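Local coordinates for protein L-asparaginase I (Vibrio cholerae, PDB 2OCD) that probably catalyses the hydrolysis of L-asparagine to L-aspartate and ammonium, working as a homotetramer, at residues 4-8 with 136-141; 94-98 with 147-151; 244-248 with 284-288. One frame throughout, in Å; residues are numbered along the deposited sequence.

Interaction 1 of 3, residues 4-8 with 136-141; sequences KHIYI and LHVAAN
The N-terminal strand of the sheet, entered at H5, runs beneath the last turns of helix 127-141. Build 4-8 extended and 136-141 as helix, with their axes 9.0 Å apart at closest approach and the N-to-C directions 136° apart. The register is set by I6 CA opposite L136 CA (7.1 Å) and K4 CA opposite A140 CA (6.0 Å). L136 comes first: its mt side chain brings CD2 to 3.6 Å from I6 CB and CD1 to 4.3 Å from I8 CD1. H137 and V138 lie on other sides of the helix. A139 points its CB at the strand, 3.9 Å from I6 CD1, which the mm rotamer of I6 carries toward the helix. A140 follows, with its CB 3.6 Å from K4 CD and its O 3.4 Å from K4 CE. N141 closes the segment, OD1 at 3.0 Å from K4 CE. H5 and Y7 point away, and Y7 OH bonds weakly to D74 of helix 65-78, so helices cover both faces, as in an alpha/beta/alpha sandwich. No hydrogen bond or salt bridge joins the segments: the fit rests mainly on apolar packing, with K4's charged end near, not bonded to, the A140 and N141 oxygens.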
ATOM      1  N   LYS B   4     -18.397  18.329  26.635  0.50 20.35           N
ATOM      2  CA  LYS B   4     -17.207  17.876  27.283  0.50 19.07           C
ATOM      3  C   LYS B   4     -16.272  19.090  27.359  0.50 18.59           C
ATOM      4  O   LYS B   4     -16.489  20.078  26.662  0.50 18.36           O
ATOM      5  CB  LYS B   4     -16.559  16.738  26.459  0.50 19.15           C
ATOM      6  CG  LYS B   4     -17.525  15.719  25.777  0.50 19.03           C
ATOM      7  CD  LYS B   4     -18.095  16.195  24.404  0.50 19.35           C
ATOM      8  CE  LYS B   4     -18.575  15.052  23.464  0.50 18.53           C
ATOM      9  NZ  LYS B   4     -19.757  14.271  23.947  0.50 17.62           N
ATOM     10  N   HIS B   5     -15.244  19.011  28.207  1.00 17.94           N
ATOM     11  CA  HIS B   5     -14.224  20.074  28.351  1.00 17.37           C
ATOM     12  C   HIS B   5     -12.803  19.448  28.365  1.00 16.52           C
ATOM     13  O   HIS B   5     -12.475  18.705  29.277  1.00 16.79           O
ATOM     14  CB  HIS B   5     -14.435  20.854  29.655  1.00 16.52           C
ATOM     15  CG  HIS B   5     -13.776  22.195  29.669  1.00 16.52           C
ATOM     16  ND1 HIS B   5     -14.361  23.303  30.241  1.00 15.21           N
ATOM     17  CD2 HIS B   5     -12.611  22.626  29.128  1.00 15.79           C
ATOM     18  CE1 HIS B   5     -13.577  24.353  30.066  1.00 12.07           C
ATOM     19  NE2 HIS B   5     -12.511  23.972  29.397  1.00 12.56           N
ATOM     20  N   ILE B   6     -11.966  19.781  27.384  1.00 15.43           N
ATOM     21  CA  ILE B   6     -10.604  19.194  27.250  1.00 15.20           C
ATOM     22  C   ILE B   6      -9.548  20.220  27.567  1.00 15.01           C
ATOM     23  O   ILE B   6      -9.666  21.396  27.211  1.00 15.63           O
ATOM     24  CB  ILE B   6     -10.323  18.633  25.846  1.00 14.02           C
ATOM     25  CG1 ILE B   6     -11.505  17.754  25.405  1.00 14.63           C
ATOM     26  CG2 ILE B   6      -9.034  17.825  25.828  1.00 13.76           C
ATOM     27  CD1 ILE B   6     -11.696  16.442  26.271  1.00 14.11           C
ATOM     28  N   TYR B   7      -8.526  19.771  28.260  1.00 14.88           N
ATOM     29  CA  TYR B   7      -7.458  20.624  28.665  1.00 15.29           C
ATOM     30  C   TYR B   7      -6.316  20.397  27.671  1.00 16.11           C
ATOM     31  O   TYR B   7      -5.913  19.247  27.465  1.00 15.49           O
ATOM     32  CB  TYR B   7      -7.042  20.235  30.067  1.00 15.74           C
ATOM     33  CG  TYR B   7      -5.791  20.867  30.571  1.00 15.01           C
ATOM     34  CD1 TYR B   7      -5.833  22.096  31.206  1.00 17.30           C
ATOM     35  CD2 TYR B   7      -4.577  20.214  30.473  1.00 15.31           C
ATOM     36  CE1 TYR B   7      -4.687  22.680  31.700  1.00 18.30           C
ATOM     37  CE2 TYR B   7      -3.425  20.773  30.968  1.00 16.36           C
ATOM     38  CZ  TYR B   7      -3.477  22.006  31.578  1.00 17.58           C
ATOM     39  OH  TYR B   7      -2.345  22.576  32.086  1.00 16.84           O
ATOM     40  N   ILE B   8      -5.835  21.491  27.043  1.00 15.59           N
ATOM     41  CA  ILE B   8      -4.715  21.429  26.156  1.00 15.12           C
ATOM     42  C   ILE B   8      -3.522  22.004  26.823  1.00 15.40           C
ATOM     43  O   ILE B   8      -3.537  23.163  27.263  1.00 15.91           O
ATOM     44  CB  ILE B   8      -4.911  22.273  24.957  1.00 15.43           C
ATOM     45  CG1 ILE B   8      -6.206  21.896  24.245  1.00 16.32           C
ATOM     46  CG2 ILE B   8      -3.727  22.107  24.031  1.00 16.07           C
ATOM     47  CD1 ILE B   8      -6.569  22.926  23.181  1.00 14.49           C
ATOM     48  N   LEU B 136      -8.870  16.604  19.655  1.00 13.04           N
ATOM     49  CA  LEU B 136      -9.943  17.116  20.464  1.00 13.76           C
ATOM     50  C   LEU B 136     -11.235  16.317  20.259  1.00 14.12           C
ATOM     51  O   LEU B 136     -11.840  15.880  21.228  1.00 14.98           O
ATOM     52  CB  LEU B 136     -10.161  18.615  20.223  1.00 13.69           C
ATOM     53  CG  LEU B 136      -9.170  19.557  20.959  1.00 13.17           C
ATOM     54  CD1 LEU B 136      -9.445  21.057  20.635  1.00 12.03           C
ATOM     55  CD2 LEU B 136      -9.148  19.336  22.490  1.00 11.34           C
ATOM     56  N   HIS B 137     -11.643  16.100  19.020  1.00 14.26           N
ATOM     57  CA  HIS B 137     -12.867  15.369  18.758  1.00 14.97           C
ATOM     58  C   HIS B 137     -12.807  13.936  19.330  1.00 15.59           C
ATOM     59  O   HIS B 137     -13.794  13.448  19.897  1.00 16.41           O
ATOM     60  CB  HIS B 137     -13.168  15.352  17.245  1.00 15.10           C
ATOM     61  CG  HIS B 137     -14.374  14.549  16.860  1.00 14.67           C
ATOM     62  ND1 HIS B 137     -15.637  14.822  17.334  1.00 15.76           N
ATOM     63  CD2 HIS B 137     -14.512  13.501  16.011  1.00 16.59           C
ATOM     64  CE1 HIS B 137     -16.502  13.977  16.799  1.00 16.65           C
ATOM     65  NE2 HIS B 137     -15.844  13.170  15.984  1.00 16.83           N
ATOM     66  N   VAL B 138     -11.649  13.288  19.199  1.00 15.75           N
ATOM     67  CA  VAL B 138     -11.458  11.879  19.608  1.00 15.47           C
ATOM     68  C   VAL B 138     -11.441  11.727  21.133  1.00 15.16           C
ATOM     69  O   VAL B 138     -12.059  10.817  21.681  1.00 16.20           O
ATOM     70  CB  VAL B 138     -10.171  11.309  18.952  1.00 15.33           C
ATOM     71  CG1 VAL B 138      -9.733  10.064  19.599  1.00 16.83           C
ATOM     72  CG2 VAL B 138     -10.430  11.033  17.495  1.00 16.49           C
ATOM     73  N   ALA B 139     -10.745  12.624  21.805  1.00 14.53           N
ATOM     74  CA  ALA B 139     -10.826  12.789  23.262  1.00 14.62           C
ATOM     75  C   ALA B 139     -12.241  12.882  23.820  1.00 14.77           C
ATOM     76  O   ALA B 139     -12.514  12.329  24.843  1.00 15.28           O
ATOM     77  CB  ALA B 139     -10.053  14.046  23.675  1.00 13.88           C
ATOM     78  N   ALA B 140     -13.130  13.616  23.150  1.00 15.50           N
ATOM     79  CA  ALA B 140     -14.443  13.922  23.661  1.00 15.21           C
ATOM     80  C   ALA B 140     -15.474  12.937  23.172  1.00 15.63           C
ATOM     81  O   ALA B 140     -16.370  12.552  23.908  1.00 15.44           O
ATOM     82  CB  ALA B 140     -14.837  15.308  23.235  1.00 15.58           C
ATOM     83  N   ASN B 141     -15.390  12.532  21.925  1.00 16.08           N
ATOM     84  CA  ASN B 141     -16.422  11.630  21.406  1.00 16.72           C
ATOM     85  C   ASN B 141     -16.027  10.162  21.340  1.00 16.86           C
ATOM     86  O   ASN B 141     -16.861   9.297  21.063  1.00 17.46           O
ATOM     87  CB  ASN B 141     -16.907  12.139  20.049  1.00 16.95           C
ATOM     88  CG  ASN B 141     -17.629  13.502  20.166  1.00 18.67           C
ATOM     89  OD1 ASN B 141     -17.157  14.428  20.838  1.00 19.86           O
ATOM     90  ND2 ASN B 141     -18.776  13.608  19.534  1.00 20.21           N
TER

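Interaction 2 of 3, residues 94-98 with 147-151; sequences MAYTA and VTLFF
Close behind the predicted substrate-binding residues T91 and D92, the first turn of helix 94-104 packs on strand 147-151 of the central sheet, and the side chain of F151 lies about 4 Å from that of T91. Model 94-98 as helix, with A98 N bonded to M94 O at 3.1 Å, and 147-151 as extended strand. Their axes come within 9.1 Å, with N-to-C directions 158° apart, nearly antiparallel, and A98 CA is 6.3 Å from V147 CA. V147, L149 and F151 point toward the helix. A98 meets the first two: its CB is 4.3 Å from V147 CG1 and 4.3 Å from L149 CD1, and its O is 3.2 Å from V147 CG1. A95 CA touches L149 CD1 at 4.1 Å. M94, modelled as selenomethionine, reaches from the helix toward the strand, chi1 and chi2 both t and chi3 near 105°, and places CE 3.9 Å from F151 CD1; its CE to L149 CD2 spacing of 2.9 Å is too short to be real. T148 and F150 point away, F150 packing on N131 and N134 of helix 127-141. One strand thus feeds alternate side chains to helices on its two faces, the layering of an alpha/beta/alpha fold.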
HETATM    1  N   MSE B  94       8.482  13.069  20.940  1.00 11.61           N
HETATM    2  CA  MSE B  94       7.118  12.874  21.261  1.00 13.27           C
HETATM    3  C   MSE B  94       6.860  11.446  21.676  1.00 12.96           C
HETATM    4  O   MSE B  94       6.033  11.232  22.544  1.00 13.39           O
HETATM    5  CB  MSE B  94       6.278  13.219  20.066  1.00 12.82           C
HETATM    6  CG  MSE B  94       4.846  13.052  20.299  1.00 14.72           C
HETATM    7 SE   MSE B  94       3.887  13.889  18.822  0.70 21.15          SE
HETATM    8  CE  MSE B  94       3.315  12.357  17.843  1.00 18.37           C
ATOM      9  N   ALA B  95       7.539  10.473  21.056  1.00 13.47           N
ATOM     10  CA  ALA B  95       7.320   9.040  21.379  1.00 13.20           C
ATOM     11  C   ALA B  95       7.903   8.664  22.713  1.00 12.88           C
ATOM     12  O   ALA B  95       7.347   7.811  23.413  1.00 12.93           O
ATOM     13  CB  ALA B  95       7.844   8.106  20.306  1.00 12.95           C
ATOM     14  N   TYR B  96       9.015   9.285  23.084  1.00 12.48           N
ATOM     15  CA  TYR B  96       9.587   9.015  24.400  1.00 11.78           C
ATOM     16  C   TYR B  96       8.690   9.616  25.451  1.00 12.17           C
ATOM     17  O   TYR B  96       8.452   9.015  26.494  1.00 12.75           O
ATOM     18  CB  TYR B  96      10.974   9.580  24.549  1.00 11.25           C
ATOM     19  CG  TYR B  96      12.043   8.893  23.732  1.00 10.22           C
ATOM     20  CD1 TYR B  96      12.342   9.329  22.458  1.00 10.74           C
ATOM     21  CD2 TYR B  96      12.810   7.874  24.265  1.00 10.41           C
ATOM     22  CE1 TYR B  96      13.340   8.716  21.685  1.00 11.45           C
ATOM     23  CE2 TYR B  96      13.813   7.274  23.521  1.00 11.15           C
ATOM     24  CZ  TYR B  96      14.063   7.691  22.228  1.00 11.62           C
ATOM     25  OH  TYR B  96      15.058   7.114  21.471  1.00 13.90           O
ATOM     26  N   THR B  97       8.181  10.808  25.213  1.00 11.56           N
ATOM     27  CA  THR B  97       7.294  11.352  26.192  1.00 11.14           C
ATOM     28  C   THR B  97       6.049  10.458  26.383  1.00 11.14           C
ATOM     29  O   THR B  97       5.650  10.153  27.505  1.00 11.32           O
ATOM     30  CB  THR B  97       6.942  12.773  25.837  1.00 10.59           C
ATOM     31  OG1 THR B  97       8.110  13.571  26.083  1.00 12.84           O
ATOM     32  CG2 THR B  97       5.790  13.274  26.705  1.00  9.12           C
ATOM     33  N   ALA B  98       5.437  10.034  25.289  1.00 11.44           N
ATOM     34  CA  ALA B  98       4.105   9.404  25.359  1.00 11.80           C
ATOM     35  C   ALA B  98       4.269   8.092  26.102  1.00 12.32           C
ATOM     36  O   ALA B  98       3.414   7.673  26.891  1.00 13.10           O
ATOM     37  CB  ALA B  98       3.562   9.165  23.981  1.00 11.26           C
ATOM     38  N   VAL B 147      -2.678   6.613  27.453  1.00 12.00           N
ATOM     39  CA  VAL B 147      -1.804   7.579  26.787  1.00 11.34           C
ATOM     40  C   VAL B 147      -1.655   7.205  25.306  1.00 10.78           C
ATOM     41  O   VAL B 147      -1.108   6.170  24.963  1.00  9.99           O
ATOM     42  CB  VAL B 147      -0.451   7.709  27.496  1.00 10.79           C
ATOM     43  CG1 VAL B 147       0.384   8.744  26.807  1.00 11.78           C
ATOM     44  CG2 VAL B 147      -0.667   8.172  28.920  1.00 11.14           C
ATOM     45  N   THR B 148      -2.182   8.047  24.431  1.00 10.88           N
ATOM     46  CA  THR B 148      -2.157   7.761  22.996  1.00 11.35           C
ATOM     47  C   THR B 148      -1.448   8.876  22.218  1.00 11.70           C
ATOM     48  O   THR B 148      -1.088   9.928  22.792  1.00 10.99           O
ATOM     49  CB  THR B 148      -3.605   7.563  22.471  1.00 11.95           C
ATOM     50  OG1 THR B 148      -4.387   8.743  22.730  1.00 11.22           O
ATOM     51  CG2 THR B 148      -4.275   6.305  23.160  1.00  9.35           C
ATOM     52  N   LEU B 149      -1.228   8.643  20.921  1.00 12.49           N
ATOM     53  CA  LEU B 149      -0.389   9.541  20.092  1.00 12.87           C
ATOM     54  C   LEU B 149      -1.074   9.700  18.761  1.00 12.81           C
ATOM     55  O   LEU B 149      -1.338   8.710  18.064  1.00 12.98           O
ATOM     56  CB  LEU B 149       1.041   8.991  19.933  1.00 12.88           C
ATOM     57  CG  LEU B 149       2.140   9.835  19.252  1.00 12.87           C
ATOM     58  CD1 LEU B 149       3.589   9.484  19.701  1.00 12.03           C
ATOM     59  CD2 LEU B 149       2.125   9.750  17.753  1.00  9.68           C
ATOM     60  N   PHE B 150      -1.406  10.931  18.419  1.00 12.60           N
ATOM     61  CA  PHE B 150      -2.139  11.145  17.211  1.00 13.25           C
ATOM     62  C   PHE B 150      -1.258  11.828  16.152  1.00 13.77           C
ATOM     63  O   PHE B 150      -0.687  12.912  16.411  1.00 14.31           O
ATOM     64  CB  PHE B 150      -3.398  11.930  17.533  1.00 13.69           C
ATOM     65  CG  PHE B 150      -4.318  12.076  16.382  1.00 13.54           C
ATOM     66  CD1 PHE B 150      -4.993  10.978  15.873  1.00 17.89           C
ATOM     67  CD2 PHE B 150      -4.541  13.284  15.817  1.00 14.24           C
ATOM     68  CE1 PHE B 150      -5.856  11.098  14.778  1.00 16.24           C
ATOM     69  CE2 PHE B 150      -5.403  13.389  14.732  1.00 16.71           C
ATOM     70  CZ  PHE B 150      -6.039  12.300  14.220  1.00 14.80           C
ATOM     71  N   PHE B 151      -1.112  11.165  14.996  1.00 12.93           N
ATOM     72  CA  PHE B 151      -0.364  11.708  13.861  1.00 12.90           C
ATOM     73  C   PHE B 151      -0.710  10.932  12.590  1.00 12.82           C
ATOM     74  O   PHE B 151      -1.128   9.760  12.672  1.00 13.22           O
ATOM     75  CB  PHE B 151       1.143  11.651  14.124  1.00 12.24           C
ATOM     76  CG  PHE B 151       1.908  12.910  13.731  1.00 10.59           C
ATOM     77  CD1 PHE B 151       1.949  14.002  14.582  1.00 11.12           C
ATOM     78  CD2 PHE B 151       2.636  12.960  12.546  1.00  9.68           C
ATOM     79  CE1 PHE B 151       2.689  15.146  14.245  1.00 10.14           C
ATOM     80  CE2 PHE B 151       3.396  14.075  12.183  1.00  9.91           C
ATOM     81  CZ  PHE B 151       3.432  15.172  13.031  1.00 11.39           C
TER

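Interaction 3 of 3, residues 244-248 with 284-288; sequences GVGNA and YATGC
What stands out is a polar side chain facing a threonine without bonding to it: N247 OD1 sits 3.2 Å from T286 CB, while T286, at chi1 71°, gives its hydroxyl to its own segment, OG1 to G287 O at 3.0 Å. Both segments are irregular loops, nearest at N247 CA and T286 CA (5.8 Å). T286 CG2 presses on the backbone opposite, 3.7 Å from V245 O and 3.8 Å from G246 O, and V245 CG1, with chi1 near 160°, rests 4.1 Å from A285 CB. G246 and N247 make the two-residue side of a G1 beta bulge in the loop between strand 237-242 and helix 252-263. At G246 phi/psi is 125/41, where a CB would jam against V245 O. The bulge also faces outward: N247 ND2 makes a weak hydrogen bond to D92 OD2 of the third subunit, a predicted substrate-binding residue, consistent with asparaginase active sites built between subunits. Across the short gap, 284-288 leads to C288, the N-cap position of helix 289-292.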
ATOM      1  N   GLY B 244      17.649 -10.269  14.506  1.00 16.17           N
ATOM      2  CA  GLY B 244      16.421 -11.011  14.257  1.00 16.77           C
ATOM      3  C   GLY B 244      15.671 -11.230  15.558  1.00 17.37           C
ATOM      4  O   GLY B 244      15.311 -10.274  16.237  1.00 18.47           O
ATOM      5  N   VAL B 245      15.492 -12.481  15.951  1.00 17.34           N
ATOM      6  CA  VAL B 245      14.532 -12.818  17.013  1.00 16.92           C
ATOM      7  C   VAL B 245      15.163 -12.791  18.403  1.00 16.41           C
ATOM      8  O   VAL B 245      14.559 -13.202  19.407  1.00 15.74           O
ATOM      9  CB  VAL B 245      13.854 -14.172  16.689  1.00 16.99           C
ATOM     10  CG1 VAL B 245      13.283 -14.739  17.885  1.00 18.46           C
ATOM     11  CG2 VAL B 245      12.732 -13.968  15.617  1.00 16.39           C
ATOM     12  N   GLY B 246      16.375 -12.279  18.465  1.00 15.98           N
ATOM     13  CA  GLY B 246      16.968 -11.932  19.729  1.00 16.75           C
ATOM     14  C   GLY B 246      18.299 -12.612  19.931  1.00 17.42           C
ATOM     15  O   GLY B 246      18.583 -13.082  21.029  1.00 16.88           O
ATOM     16  N   ASN B 247      19.100 -12.665  18.870  1.00 18.36           N
ATOM     17  CA  ASN B 247      20.302 -13.468  18.851  1.00 19.19           C
ATOM     18  C   ASN B 247      21.542 -12.624  19.049  1.00 20.82           C
ATOM     19  O   ASN B 247      21.732 -11.619  18.338  1.00 20.34           O
ATOM     20  CB  ASN B 247      20.419 -14.165  17.509  1.00 19.02           C
ATOM     21  CG  ASN B 247      19.486 -15.313  17.379  1.00 19.61           C
ATOM     22  OD1 ASN B 247      19.468 -16.194  18.236  1.00 22.75           O
ATOM     23  ND2 ASN B 247      18.686 -15.327  16.310  1.00 18.87           N
ATOM     24  N   ALA B 248      22.397 -13.053  19.979  1.00 22.51           N
ATOM     25  CA  ALA B 248      23.706 -12.429  20.178  1.00 23.92           C
ATOM     26  C   ALA B 248      24.870 -13.284  19.650  1.00 24.54           C
ATOM     27  O   ALA B 248      24.742 -14.479  19.469  1.00 24.32           O
ATOM     28  CB  ALA B 248      23.931 -12.129  21.647  1.00 23.56           C
ATOM     29  N   TYR B 284      14.166 -22.744  22.154  1.00 24.69           N
ATOM     30  CA  TYR B 284      14.291 -23.220  20.760  1.00 25.69           C
ATOM     31  C   TYR B 284      14.767 -22.098  19.801  1.00 26.18           C
ATOM     32  O   TYR B 284      15.758 -22.287  19.126  1.00 25.54           O
ATOM     33  CB  TYR B 284      13.003 -23.869  20.191  1.00 24.57           C
ATOM     34  CG  TYR B 284      12.587 -25.189  20.831  1.00 23.60           C
ATOM     35  CD1 TYR B 284      13.522 -26.167  21.160  1.00 22.68           C
ATOM     36  CD2 TYR B 284      11.246 -25.452  21.107  1.00 23.32           C
ATOM     37  CE1 TYR B 284      13.128 -27.375  21.757  1.00 23.58           C
ATOM     38  CE2 TYR B 284      10.840 -26.652  21.703  1.00 23.66           C
ATOM     39  CZ  TYR B 284      11.783 -27.606  22.015  1.00 23.32           C
ATOM     40  OH  TYR B 284      11.380 -28.770  22.583  1.00 21.94           O
ATOM     41  N   ALA B 285      14.087 -20.942  19.748  1.00 27.15           N
ATOM     42  CA  ALA B 285      14.447 -19.954  18.746  1.00 27.74           C
ATOM     43  C   ALA B 285      15.930 -19.519  18.854  1.00 28.90           C
ATOM     44  O   ALA B 285      16.667 -19.604  17.853  1.00 30.57           O
ATOM     45  CB  ALA B 285      13.522 -18.766  18.762  1.00 27.43           C
ATOM     46  N   THR B 286      16.373 -19.062  20.027  1.00 28.00           N
ATOM     47  CA  THR B 286      17.724 -18.492  20.146  1.00 27.11           C
ATOM     48  C   THR B 286      18.722 -19.282  21.009  1.00 27.38           C
ATOM     49  O   THR B 286      19.889 -18.865  21.114  1.00 27.12           O
ATOM     50  CB  THR B 286      17.663 -17.096  20.765  1.00 27.16           C
ATOM     51  OG1 THR B 286      17.308 -17.216  22.151  1.00 25.36           O
ATOM     52  CG2 THR B 286      16.686 -16.176  19.975  1.00 24.45           C
ATOM     53  N   GLY B 287      18.278 -20.399  21.615  1.00 26.86           N
ATOM     54  CA  GLY B 287      18.995 -21.023  22.741  1.00 26.37           C
ATOM     55  C   GLY B 287      18.838 -20.225  24.048  1.00 26.38           C
ATOM     56  O   GLY B 287      17.999 -19.316  24.149  1.00 26.57           O
ATOM     57  N   CYS B 288      19.673 -20.550  25.033  1.00 26.03           N
ATOM     58  CA  CYS B 288      19.576 -19.980  26.367  1.00 25.72           C
ATOM     59  C   CYS B 288      20.844 -19.307  26.846  1.00 24.59           C
ATOM     60  O   CYS B 288      20.949 -19.004  28.036  1.00 23.99           O
ATOM     61  CB  CYS B 288      19.258 -21.091  27.370  1.00 26.36           C
ATOM     62  SG  CYS B 288      18.037 -22.229  26.821  1.00 29.52           S
TER

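In the fold
Interactions 1 and 2 pack helices on opposite faces of one mixed sheet in the N-terminal part of the chain. Helix 127-141, which covers strand 5-12 in interaction 1, runs on through a short loop into strand 147-151 of interaction 2; their centres lie 16 Å apart and their segments alternate along the sequence. Interaction 2 is wholly buried, near the middle of the chain, and apolar; interaction 1 has a similar aliphatic core but opens at K4 and N141. Interaction 3, its centre 44 Å from that of interaction 1, joins two surface loops of the C-terminal region and buries the least area, through sparse methyl and backbone contacts beside the third subunit.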